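PDB 3L84: transketolase from Campylobacter jejuni, which belongs to the transketolase family of thiamine diphosphate-dependent enzymes and is built as a dimer of three-domain chains. Local coordinates for residues 110-121 with 392-403; 325-334 with 477-488. All blocks are in the same frame, centred on the assembly; numbering follows the deposited sequence.

Contact 1 of 2, residues 110-121 with 392-403; sequences EIATGPLGQGVA and HAMAAINNAFAR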
loop_
_atom_site.group_PDB
_atom_site.type_symbol
_atom_site.label_atom_id
_atom_site.label_comp_id
_atom_site.label_asym_id
_atom_site.label_seq_id
_atom_site.Cartn_x
_atom_site.Cartn_y
_atom_site.Cartn_z
ATOM N N GLU A 110 -21.507 -3.350 9.468
ATOM C CA GLU A 110 -20.917 -2.169 10.066
ATOM C C GLU A 110 -19.953 -1.447 9.148
ATOM O O GLU A 110 -19.856 -0.218 9.179
ATOM C CB GLU A 110 -20.213 -2.526 11.384
ATOM C CG GLU A 110 -21.184 -2.918 12.522
ATOM C CD GLU A 110 -22.044 -1.790 13.040
ATOM O OE1 GLU A 110 -21.751 -0.614 12.727
ATOM O OE2 GLU A 110 -23.000 -2.113 13.775
ATOM N N ILE A 111 -19.202 -2.212 8.394
ATOM C CA ILE A 111 -18.139 -1.668 7.550
ATOM C C ILE A 111 -17.842 -2.701 6.499
ATOM O O ILE A 111 -18.008 -3.894 6.740
ATOM C CB ILE A 111 -16.918 -1.266 8.420
ATOM C CG1 ILE A 111 -15.887 -0.444 7.628
ATOM C CG2 ILE A 111 -16.229 -2.480 9.013
ATOM C CD1 ILE A 111 -15.079 0.503 8.506
ATOM N N ALA A 112 -17.493 -2.274 5.296
ATOM C CA ALA A 112 -17.130 -3.190 4.250
ATOM C C ALA A 112 -15.824 -3.842 4.562
ATOM O O ALA A 112 -14.882 -3.151 4.956
ATOM C CB ALA A 112 -17.047 -2.453 2.873
ATOM N N THR A 113 -15.749 -5.156 4.429
ATOM C CA THR A 113 -14.497 -5.880 4.668
ATOM C C THR A 113 -14.287 -6.894 3.576
ATOM O O THR A 113 -15.170 -7.237 2.835
ATOM C CB THR A 113 -14.463 -6.589 6.052
ATOM O OG1 THR A 113 -15.491 -7.566 6.101
ATOM C CG2 THR A 113 -14.599 -5.567 7.226
ATOM N N GLY A 114 -13.108 -7.447 3.529
ATOM C CA GLY A 114 -12.743 -8.341 2.424
ATOM C C GLY A 114 -11.233 -8.408 2.346
ATOM O O GLY A 114 -10.648 -9.425 2.680
ATOM N N PRO A 115 -10.582 -7.312 1.962
ATOM C CA PRO A 115 -9.109 -7.271 1.948
ATOM C C PRO A 115 -8.622 -7.521 3.380
ATOM O O PRO A 115 -9.069 -6.853 4.319
ATOM C CB PRO A 115 -8.804 -5.854 1.447
ATOM C CG PRO A 115 -10.107 -5.472 0.709
ATOM C CD PRO A 115 -11.175 -6.024 1.564
ATOM N N LEU A 116 -7.769 -8.515 3.555
ATOM C CA LEU A 116 -7.432 -9.001 4.873
ATOM C C LEU A 116 -6.677 -7.955 5.688
ATOM O O LEU A 116 -5.932 -7.094 5.167
ATOM C CB LEU A 116 -6.649 -10.320 4.754
ATOM C CG LEU A 116 -7.478 -11.504 4.209
ATOM C CD1 LEU A 116 -6.612 -12.638 3.647
ATOM C CD2 LEU A 116 -8.395 -12.021 5.314
ATOM N N GLY A 117 -6.890 -8.024 6.986
ATOM C CA GLY A 117 -6.315 -7.095 7.931
ATOM C C GLY A 117 -7.142 -5.854 8.160
ATOM O O GLY A 117 -7.142 -5.298 9.249
ATOM N N GLN A 118 -7.832 -5.372 7.130
ATOM C CA GLN A 118 -8.564 -4.100 7.222
ATOM C C GLN A 118 -9.502 -4.089 8.418
ATOM O O GLN A 118 -9.547 -3.129 9.191
ATOM C CB GLN A 118 -9.406 -3.797 5.956
ATOM C CG GLN A 118 -8.658 -3.569 4.656
ATOM C CD GLN A 118 -7.748 -2.371 4.696
ATOM O OE1 GLN A 118 -8.144 -1.294 5.195
ATOM N NE2 GLN A 118 -6.529 -2.529 4.131
ATOM N N GLY A 119 -10.264 -5.164 8.561
ATOM C CA GLY A 119 -11.321 -5.203 9.550
ATOM C C GLY A 119 -10.785 -5.100 10.974
ATOM O O GLY A 119 -11.428 -4.521 11.844
ATOM N N VAL A 120 -9.622 -5.681 11.249
ATOM C CA VAL A 120 -8.998 -5.560 12.551
ATOM C C VAL A 120 -8.693 -4.086 12.849
ATOM O O VAL A 120 -9.014 -3.592 13.943
ATOM C CB VAL A 120 -7.702 -6.404 12.656
ATOM C CG1 VAL A 120 -6.976 -6.149 14.005
ATOM C CG2 VAL A 120 -8.040 -7.915 12.502
ATOM N N ALA A 121 -8.096 -3.375 11.874
ATOM C CA ALA A 121 -7.814 -1.962 12.051
ATOM C C ALA A 121 -9.115 -1.169 12.155
ATOM O O ALA A 121 -9.195 -0.201 12.906
ATOM C CB ALA A 121 -6.921 -1.442 10.902
ATOM N N HIS A 392 -1.249 3.082 6.944
ATOM C CA HIS A 392 -2.323 2.175 6.529
ATOM C C HIS A 392 -3.360 2.026 7.629
ATOM O O HIS A 392 -4.560 2.196 7.394
ATOM C CB HIS A 392 -1.724 0.859 6.108
ATOM C CG HIS A 392 -2.556 -0.029 5.263
ATOM N ND1 HIS A 392 -3.767 0.268 4.682
ATOM C CD2 HIS A 392 -2.222 -1.278 4.853
ATOM C CE1 HIS A 392 -4.150 -0.790 3.951
ATOM N NE2 HIS A 392 -3.248 -1.729 4.069
ATOM N N ALA A 393 -2.927 1.711 8.844
ATOM C CA ALA A 393 -3.859 1.622 9.968
ATOM C C ALA A 393 -4.558 2.962 10.186
ATOM O O ALA A 393 -5.733 2.973 10.534
ATOM C CB ALA A 393 -3.139 1.149 11.234
HETATM N N MSE A 394 -3.859 4.079 10.027
HETATM C CA MSE A 394 -4.528 5.379 10.175
HETATM C C MSE A 394 -5.755 5.478 9.291
HETATM O O MSE A 394 -6.866 5.856 9.730
HETATM C CB MSE A 394 -3.564 6.524 9.828
HETATM C CG MSE A 394 -4.238 7.869 9.701
HETATM SE SE MSE A 394 -2.990 9.311 9.329
HETATM C CE MSE A 394 -2.483 8.777 7.504
ATOM N N ALA A 395 -5.576 5.166 8.015
ATOM C CA ALA A 395 -6.722 5.278 7.101
ATOM C C ALA A 395 -7.844 4.293 7.448
ATOM O O ALA A 395 -9.016 4.656 7.370
ATOM C CB ALA A 395 -6.240 5.086 5.649
ATOM N N ALA A 396 -7.535 3.058 7.798
ATOM C CA ALA A 396 -8.546 2.067 8.165
ATOM C C ALA A 396 -9.249 2.464 9.465
ATOM O O ALA A 396 -10.464 2.272 9.628
ATOM C CB ALA A 396 -7.928 0.655 8.249
ATOM N N ILE A 397 -8.513 3.020 10.405
ATOM C CA ILE A 397 -9.114 3.529 11.665
ATOM C C ILE A 397 -10.063 4.674 11.367
ATOM O O ILE A 397 -11.193 4.708 11.869
ATOM C CB ILE A 397 -7.998 3.991 12.647
ATOM C CG1 ILE A 397 -7.357 2.780 13.307
ATOM C CG2 ILE A 397 -8.511 5.013 13.691
ATOM C CD1 ILE A 397 -6.006 2.996 13.969
ATOM N N ASN A 398 -9.638 5.601 10.509
ATOM C CA ASN A 398 -10.493 6.730 10.181
ATOM C C ASN A 398 -11.683 6.335 9.321
ATOM O O ASN A 398 -12.740 6.966 9.415
ATOM C CB ASN A 398 -9.668 7.844 9.552
ATOM C CG ASN A 398 -9.003 8.750 10.563
ATOM O OD1 ASN A 398 -8.067 9.537 10.171
ATOM N ND2 ASN A 398 -9.444 8.732 11.765
ATOM N N ASN A 399 -11.586 5.243 8.549
ATOM C CA ASN A 399 -12.781 4.704 7.885
ATOM C C ASN A 399 -13.842 4.347 8.920
ATOM O O ASN A 399 -15.031 4.591 8.716
ATOM C CB ASN A 399 -12.439 3.479 7.045
ATOM C CG ASN A 399 -11.721 3.782 5.771
ATOM O OD1 ASN A 399 -11.665 4.914 5.306
ATOM N ND2 ASN A 399 -11.155 2.727 5.168
ATOM N N ALA A 400 -13.416 3.786 10.048
ATOM C CA ALA A 400 -14.324 3.471 11.121
ATOM C C ALA A 400 -14.826 4.718 11.854
ATOM O O ALA A 400 -16.011 4.767 12.185
ATOM C CB ALA A 400 -13.649 2.471 12.107
ATOM N N PHE A 401 -13.978 5.705 12.101
ATOM C CA PHE A 401 -14.460 6.973 12.643
ATOM C C PHE A 401 -15.578 7.506 11.770
ATOM O O PHE A 401 -16.571 8.038 12.274
ATOM C CB PHE A 401 -13.357 8.044 12.763
ATOM C CG PHE A 401 -12.576 8.034 14.056
ATOM C CD1 PHE A 401 -11.523 7.181 14.269
ATOM C CD2 PHE A 401 -12.935 8.917 15.075
ATOM C CE1 PHE A 401 -10.820 7.200 15.465
ATOM C CE2 PHE A 401 -12.228 8.944 16.279
ATOM C CZ PHE A 401 -11.169 8.100 16.464
ATOM N N ALA A 402 -15.421 7.455 10.457
ATOM C CA ALA A 402 -16.433 7.964 9.541
ATOM C C ALA A 402 -17.748 7.179 9.580
ATOM O O ALA A 402 -18.806 7.733 9.261
ATOM C CB ALA A 402 -15.856 7.986 8.109
ATOM N N ARG A 403 -17.679 5.903 9.951
ATOM C CA ARG A 403 -18.855 5.062 10.088
ATOM C C ARG A 403 -19.451 5.109 11.471
ATOM O O ARG A 403 -20.591 4.642 11.636
ATOM C CB ARG A 403 -18.528 3.597 9.716
ATOM C CG ARG A 403 -18.316 3.379 8.229
ATOM C CD ARG A 403 -19.618 3.421 7.476
ATOM N NE ARG A 403 -20.499 2.303 7.830
ATOM C CZ ARG A 403 -21.816 2.248 7.670
ATOM N NH1 ARG A 403 -22.510 3.284 7.212
ATOM N NH2 ARG A 403 -22.445 1.127 7.993
HETATM O O HOH W 1 -20.659 2.442 13.429
HETATM O O HOH W 2 -10.624 -0.158 5.732
#

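Contact 2 of 2, residues 325-334 with 477-488; sequences FNKIAYPDFK and VENVKAWQIALN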
loop_
_atom_site.group_PDB
_atom_site.type_symbol
_atom_site.label_atom_id
_atom_site.label_comp_id
_atom_site.label_asym_id
_atom_site.label_seq_id
_atom_site.Cartn_x
_atom_site.Cartn_y
_atom_site.Cartn_z
ATOM N N PHE A 325 -22.674 22.953 7.457
ATOM C CA PHE A 325 -21.479 23.322 6.707
ATOM C C PHE A 325 -21.607 24.703 6.091
ATOM O O PHE A 325 -20.609 25.348 5.797
ATOM C CB PHE A 325 -21.203 22.286 5.625
ATOM C CG PHE A 325 -21.056 20.887 6.153
ATOM C CD1 PHE A 325 -20.181 20.612 7.169
ATOM C CD2 PHE A 325 -21.738 19.818 5.566
ATOM C CE1 PHE A 325 -20.035 19.335 7.677
ATOM C CE2 PHE A 325 -21.588 18.532 6.065
ATOM C CZ PHE A 325 -20.725 18.300 7.115
ATOM N N ASN A 326 -22.846 25.168 5.946
ATOM C CA ASN A 326 -23.123 26.454 5.284
ATOM C C ASN A 326 -22.680 27.644 6.094
ATOM O O ASN A 326 -22.307 28.660 5.524
ATOM C CB ASN A 326 -24.621 26.626 4.991
ATOM C CG ASN A 326 -25.125 25.669 3.920
ATOM O OD1 ASN A 326 -24.353 25.205 3.079
ATOM N ND2 ASN A 326 -26.435 25.369 3.954
ATOM N N LYS A 327 -22.716 27.507 7.409
ATOM C CA LYS A 327 -22.441 28.631 8.306
ATOM C C LYS A 327 -20.962 29.000 8.386
ATOM O O LYS A 327 -20.635 30.078 8.853
ATOM C CB LYS A 327 -22.956 28.365 9.740
ATOM C CG LYS A 327 -22.294 27.206 10.456
ATOM C CD LYS A 327 -22.212 27.332 12.002
ATOM C CE LYS A 327 -20.720 27.526 12.420
ATOM N NZ LYS A 327 -20.313 26.860 13.687
ATOM N N ILE A 328 -20.076 28.145 7.922
ATOM C CA ILE A 328 -18.651 28.239 8.225
ATOM C C ILE A 328 -18.028 29.397 7.445
ATOM O O ILE A 328 -18.170 29.458 6.241
ATOM C CB ILE A 328 -17.953 26.913 7.910
ATOM C CG1 ILE A 328 -18.543 25.781 8.763
ATOM C CG2 ILE A 328 -16.441 27.046 8.111
ATOM C CD1 ILE A 328 -18.020 24.405 8.393
ATOM N N ALA A 329 -17.360 30.310 8.139
ATOM C CA ALA A 329 -16.622 31.389 7.480
ATOM C C ALA A 329 -15.180 30.931 7.359
ATOM O O ALA A 329 -14.415 30.843 8.358
ATOM C CB ALA A 329 -16.729 32.687 8.289
ATOM N N TYR A 330 -14.807 30.636 6.139
ATOM C CA TYR A 330 -13.440 30.168 5.851
ATOM C C TYR A 330 -12.502 31.333 5.764
ATOM O O TYR A 330 -12.944 32.486 5.640
ATOM C CB TYR A 330 -13.418 29.461 4.509
ATOM C CG TYR A 330 -14.121 28.130 4.497
ATOM C CD1 TYR A 330 -13.413 26.958 4.628
ATOM C CD2 TYR A 330 -15.492 28.035 4.322
ATOM C CE1 TYR A 330 -14.039 25.728 4.580
ATOM C CE2 TYR A 330 -16.119 26.799 4.289
ATOM C CZ TYR A 330 -15.383 25.656 4.422
ATOM O OH TYR A 330 -15.981 24.399 4.377
ATOM N N PRO A 331 -11.184 31.105 5.859
ATOM C CA PRO A 331 -10.246 32.228 5.649
ATOM C C PRO A 331 -10.347 32.776 4.242
ATOM O O PRO A 331 -10.623 32.019 3.290
ATOM C CB PRO A 331 -8.853 31.585 5.856
ATOM C CG PRO A 331 -9.148 30.234 6.514
ATOM C CD PRO A 331 -10.470 29.818 5.987
ATOM N N ASP A 332 -10.047 34.062 4.141
ATOM C CA ASP A 332 -10.025 34.788 2.889
ATOM C C ASP A 332 -8.576 34.858 2.437
ATOM O O ASP A 332 -7.788 35.640 2.928
ATOM C CB ASP A 332 -10.610 36.171 3.049
ATOM C CG ASP A 332 -10.623 36.955 1.764
ATOM O OD1 ASP A 332 -10.183 36.433 0.716
ATOM O OD2 ASP A 332 -11.065 38.136 1.775
ATOM N N PHE A 333 -8.241 34.029 1.463
ATOM C CA PHE A 333 -6.886 33.943 0.942
ATOM C C PHE A 333 -6.687 34.704 -0.351
ATOM O O PHE A 333 -5.627 34.567 -1.002
ATOM C CB PHE A 333 -6.490 32.478 0.718
ATOM C CG PHE A 333 -6.447 31.660 1.967
ATOM C CD1 PHE A 333 -5.503 31.887 2.938
ATOM C CD2 PHE A 333 -7.280 30.570 2.102
ATOM C CE1 PHE A 333 -5.442 31.064 4.060
ATOM C CE2 PHE A 333 -7.210 29.764 3.206
ATOM C CZ PHE A 333 -6.269 30.000 4.159
ATOM N N LYS A 334 -7.676 35.464 -0.765
ATOM C CA LYS A 334 -7.555 36.239 -1.989
ATOM C C LYS A 334 -6.283 37.085 -2.032
ATOM O O LYS A 334 -6.025 37.844 -1.158
ATOM C CB LYS A 334 -8.807 37.071 -2.260
ATOM C CG LYS A 334 -8.792 37.703 -3.596
ATOM C CD LYS A 334 -10.060 38.454 -3.906
ATOM C CE LYS A 334 -10.046 39.004 -5.326
ATOM N NZ LYS A 334 -11.159 39.962 -5.460
ATOM N N VAL A 477 -7.712 30.209 -2.208
ATOM C CA VAL A 477 -9.103 30.375 -2.564
ATOM C C VAL A 477 -9.637 29.055 -3.164
ATOM O O VAL A 477 -10.712 28.559 -2.786
ATOM C CB VAL A 477 -9.297 31.544 -3.516
ATOM C CG1 VAL A 477 -10.698 31.602 -4.089
ATOM C CG2 VAL A 477 -8.937 32.871 -2.792
ATOM N N GLU A 478 -8.891 28.471 -4.097
ATOM C CA GLU A 478 -9.288 27.177 -4.623
ATOM C C GLU A 478 -9.370 26.130 -3.501
ATOM O O GLU A 478 -10.219 25.249 -3.529
ATOM C CB GLU A 478 -8.353 26.686 -5.739
ATOM C CG GLU A 478 -8.388 27.455 -7.050
ATOM C CD GLU A 478 -7.778 26.717 -8.208
ATOM O OE1 GLU A 478 -7.078 25.688 -8.018
ATOM O OE2 GLU A 478 -7.977 27.190 -9.355
ATOM N N ASN A 479 -8.454 26.196 -2.545
ATOM C CA ASN A 479 -8.438 25.244 -1.443
ATOM C C ASN A 479 -9.720 25.307 -0.601
ATOM O O ASN A 479 -10.272 24.286 -0.193
ATOM C CB ASN A 479 -7.164 25.480 -0.609
ATOM C CG ASN A 479 -6.810 24.399 0.387
ATOM O OD1 ASN A 479 -7.516 23.336 0.586
ATOM N ND2 ASN A 479 -5.696 24.592 0.991
ATOM N N VAL A 480 -10.209 26.535 -0.354
ATOM C CA VAL A 480 -11.461 26.757 0.359
ATOM C C VAL A 480 -12.632 26.215 -0.471
ATOM O O VAL A 480 -13.501 25.499 0.073
ATOM C CB VAL A 480 -11.686 28.261 0.662
ATOM C CG1 VAL A 480 -13.146 28.519 1.011
ATOM C CG2 VAL A 480 -10.727 28.679 1.726
ATOM N N LYS A 481 -12.708 26.573 -1.756
ATOM C CA LYS A 481 -13.821 26.124 -2.589
ATOM C C LYS A 481 -13.852 24.588 -2.669
ATOM O O LYS A 481 -14.938 23.988 -2.682
ATOM C CB LYS A 481 -13.740 26.766 -3.977
ATOM C CG LYS A 481 -14.003 28.255 -3.958
ATOM C CD LYS A 481 -13.664 28.885 -5.300
ATOM C CE LYS A 481 -13.958 30.372 -5.394
ATOM N NZ LYS A 481 -13.384 30.888 -6.700
ATOM N N ALA A 482 -12.670 23.970 -2.676
ATOM C CA ALA A 482 -12.573 22.517 -2.702
ATOM C C ALA A 482 -13.182 21.928 -1.431
ATOM O O ALA A 482 -13.914 20.951 -1.501
ATOM C CB ALA A 482 -11.115 22.067 -2.818
ATOM N N TRP A 483 -12.868 22.484 -0.258
ATOM C CA TRP A 483 -13.478 22.015 0.987
ATOM C C TRP A 483 -14.995 22.177 0.976
ATOM O O TRP A 483 -15.719 21.311 1.476
ATOM C CB TRP A 483 -12.860 22.725 2.184
ATOM C CG TRP A 483 -11.668 21.983 2.719
ATOM C CD1 TRP A 483 -10.352 22.288 2.553
ATOM C CD2 TRP A 483 -11.719 20.763 3.480
ATOM N NE1 TRP A 483 -9.581 21.347 3.209
ATOM C CE2 TRP A 483 -10.390 20.398 3.763
ATOM C CE3 TRP A 483 -12.749 19.939 3.918
ATOM C CZ2 TRP A 483 -10.068 19.271 4.505
ATOM C CZ3 TRP A 483 -12.439 18.808 4.649
ATOM C CH2 TRP A 483 -11.108 18.471 4.937
ATOM N N GLN A 484 -15.492 23.308 0.462
ATOM C CA GLN A 484 -16.937 23.511 0.429
ATOM C C GLN A 484 -17.611 22.413 -0.386
ATOM O O GLN A 484 -18.648 21.892 -0.005
ATOM C CB GLN A 484 -17.279 24.922 -0.056
ATOM C CG GLN A 484 -16.864 26.004 0.943
ATOM C CD GLN A 484 -16.973 27.399 0.400
ATOM O OE1 GLN A 484 -16.493 27.688 -0.680
ATOM N NE2 GLN A 484 -17.594 28.297 1.198
ATOM N N ILE A 485 -17.006 22.048 -1.512
ATOM C CA ILE A 485 -17.511 20.921 -2.296
ATOM C C ILE A 485 -17.362 19.602 -1.555
ATOM O O ILE A 485 -18.320 18.806 -1.493
ATOM C CB ILE A 485 -16.797 20.845 -3.654
ATOM C CG1 ILE A 485 -17.048 22.105 -4.482
ATOM C CG2 ILE A 485 -17.225 19.579 -4.424
ATOM C CD1 ILE A 485 -15.946 22.414 -5.519
ATOM N N ALA A 486 -16.196 19.352 -0.991
ATOM C CA ALA A 486 -15.951 18.077 -0.328
ATOM C C ALA A 486 -16.925 17.815 0.819
ATOM O O ALA A 486 -17.401 16.680 0.987
ATOM C CB ALA A 486 -14.543 18.019 0.204
ATOM N N LEU A 487 -17.253 18.838 1.610
ATOM C CA LEU A 487 -18.190 18.629 2.717
ATOM C C LEU A 487 -19.581 18.316 2.252
ATOM O O LEU A 487 -20.280 17.621 2.966
ATOM C CB LEU A 487 -18.190 19.830 3.665
ATOM C CG LEU A 487 -16.895 19.978 4.422
ATOM C CD1 LEU A 487 -16.858 21.355 5.069
ATOM C CD2 LEU A 487 -16.624 18.958 5.494
ATOM N N ASN A 488 -20.004 18.816 1.093
ATOM C CA ASN A 488 -21.331 18.590 0.535
ATOM C C ASN A 488 -21.409 17.348 -0.339
ATOM O O ASN A 488 -22.494 16.869 -0.679
ATOM C CB ASN A 488 -21.834 19.794 -0.281
ATOM C CG ASN A 488 -22.356 20.958 0.576
ATOM O OD1 ASN A 488 -22.464 22.072 0.080
ATOM N ND2 ASN A 488 -22.736 20.686 1.797
HETATM O O HOH W 3 -19.277 28.175 4.076
#

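Contact 1 of 2, residues 110-121 with 392-403
Arg403 points NE and NH2 at one backbone oxygen, that of Glu110. Residues 110-121 come from the thiamine diphosphate binding domain and helix 392-403 from the pyrimidine binding domain, so the bond ties together two domains of the transketolase fold. Arg403 NE lies 2.9 Å from Glu110 O, with an N-H...O angle of 160°. Arg403 NH2 lies 3.1 Å from Glu110 O on a more bent path, 142°. The oxygen sits in the guanidinium plane, but both donors reach it from one face of its carbonyl. Arg403 is folded at chi2 and chi3, which turns the guanidinium edge back to this oxygen. The Glu110 carboxylate pairs instead with Arg58.

A water joins Gln118 to Asn399, giving a proton to Gln118 OE1 (2.8 Å) and accepting one from Asn399 ND2 (3.0 Å). Asn399 OD1 is bonded to His435. The bend of Gln118 at chi2 carries its amide to His392, whose ring plane is 50° from the amide plane. Gln118 NE2 donates to Tyr420 of the second subunit, placing this end at the dimer interface.

Ile111 lays CD1 along the helix backbone, 4.0 Å from Ala400 N. Asn399 CB, the Ala400 methyl and Arg403 CG stand round the same Ile111 CD1. Farther along, Ala121 CB meets Ala396 CB at 3.5 Å.

Contact 2 of 2, residues 325-334 with 477-488
The Phe325 ring lies against Leu487, whose CB sits over one face in a CH-pi contact. Residues 325-334 belong to the loop between helices 314-321 and 340-354. The loop runs along helix 477-488, which packs on the parallel sheet of the pyrimidine binding domain. Leu487 CB is 4.0 Å from the centroid of the Phe325 ring, 14° off the normal. Phe325 CE2 also comes within 3.5 Å of Leu487 O.

The Tyr330 side chain lies lengthwise along the helix. With CG anti to the carbonyl carbon (chi1 -70°), the ring is carried along the helix until Tyr330 OH meets Leu487 CD1 at 3.2 Å. Val480 CG1 touches Tyr330 CB at 3.6 Å, near the root of the side chain. Gln484 passes the ring in the opposite direction, with CG 3.5 Å from Tyr330 CE2 and its amide plane 71° from the ring plane. The Trp483 side chain crosses that of Tyr330 at about a right angle and touches Tyr330 CE1 through its CB, while its indole turns away and stacks on Phe495. Ile328 CG2 lies over one face of the tyrosine ring, and a water stands in plane at its edge. That water donates to Ile328 O (2.7 Å) and is weakly bonded to Asn326 O and Gln484 NE2.

Phe333 presents a ring edge to Val480 CG2, while Pro331 CB lies over one of its faces. Asp332 OD1 accepts from the backbone N of Lys334, an Asx turn that bends the chain beside Val477. There Val477 CG2 lies 3.5 Å from Lys334 N.

Overall arrangement
Contact 1 is buried near the centre of the chain and joins two domains. The centre of contact 2 is about 24 Å from that of the chain; this contact is partly exposed and lays a loop on a helix of the pyrimidine binding domain. Helices 392-403 and 477-488 both belong to that domain, but the contacts do not touch; their centres are about 28 Å apart. Their chemistry differs. Contact 1 has direct hydrogen bonds across its segments, small alanine packing and a partner from the second subunit. Contact 2 has no direct hydrogen bond across and relies on aromatic rings against aliphatic groups. No other chain of the assembly reaches its segments.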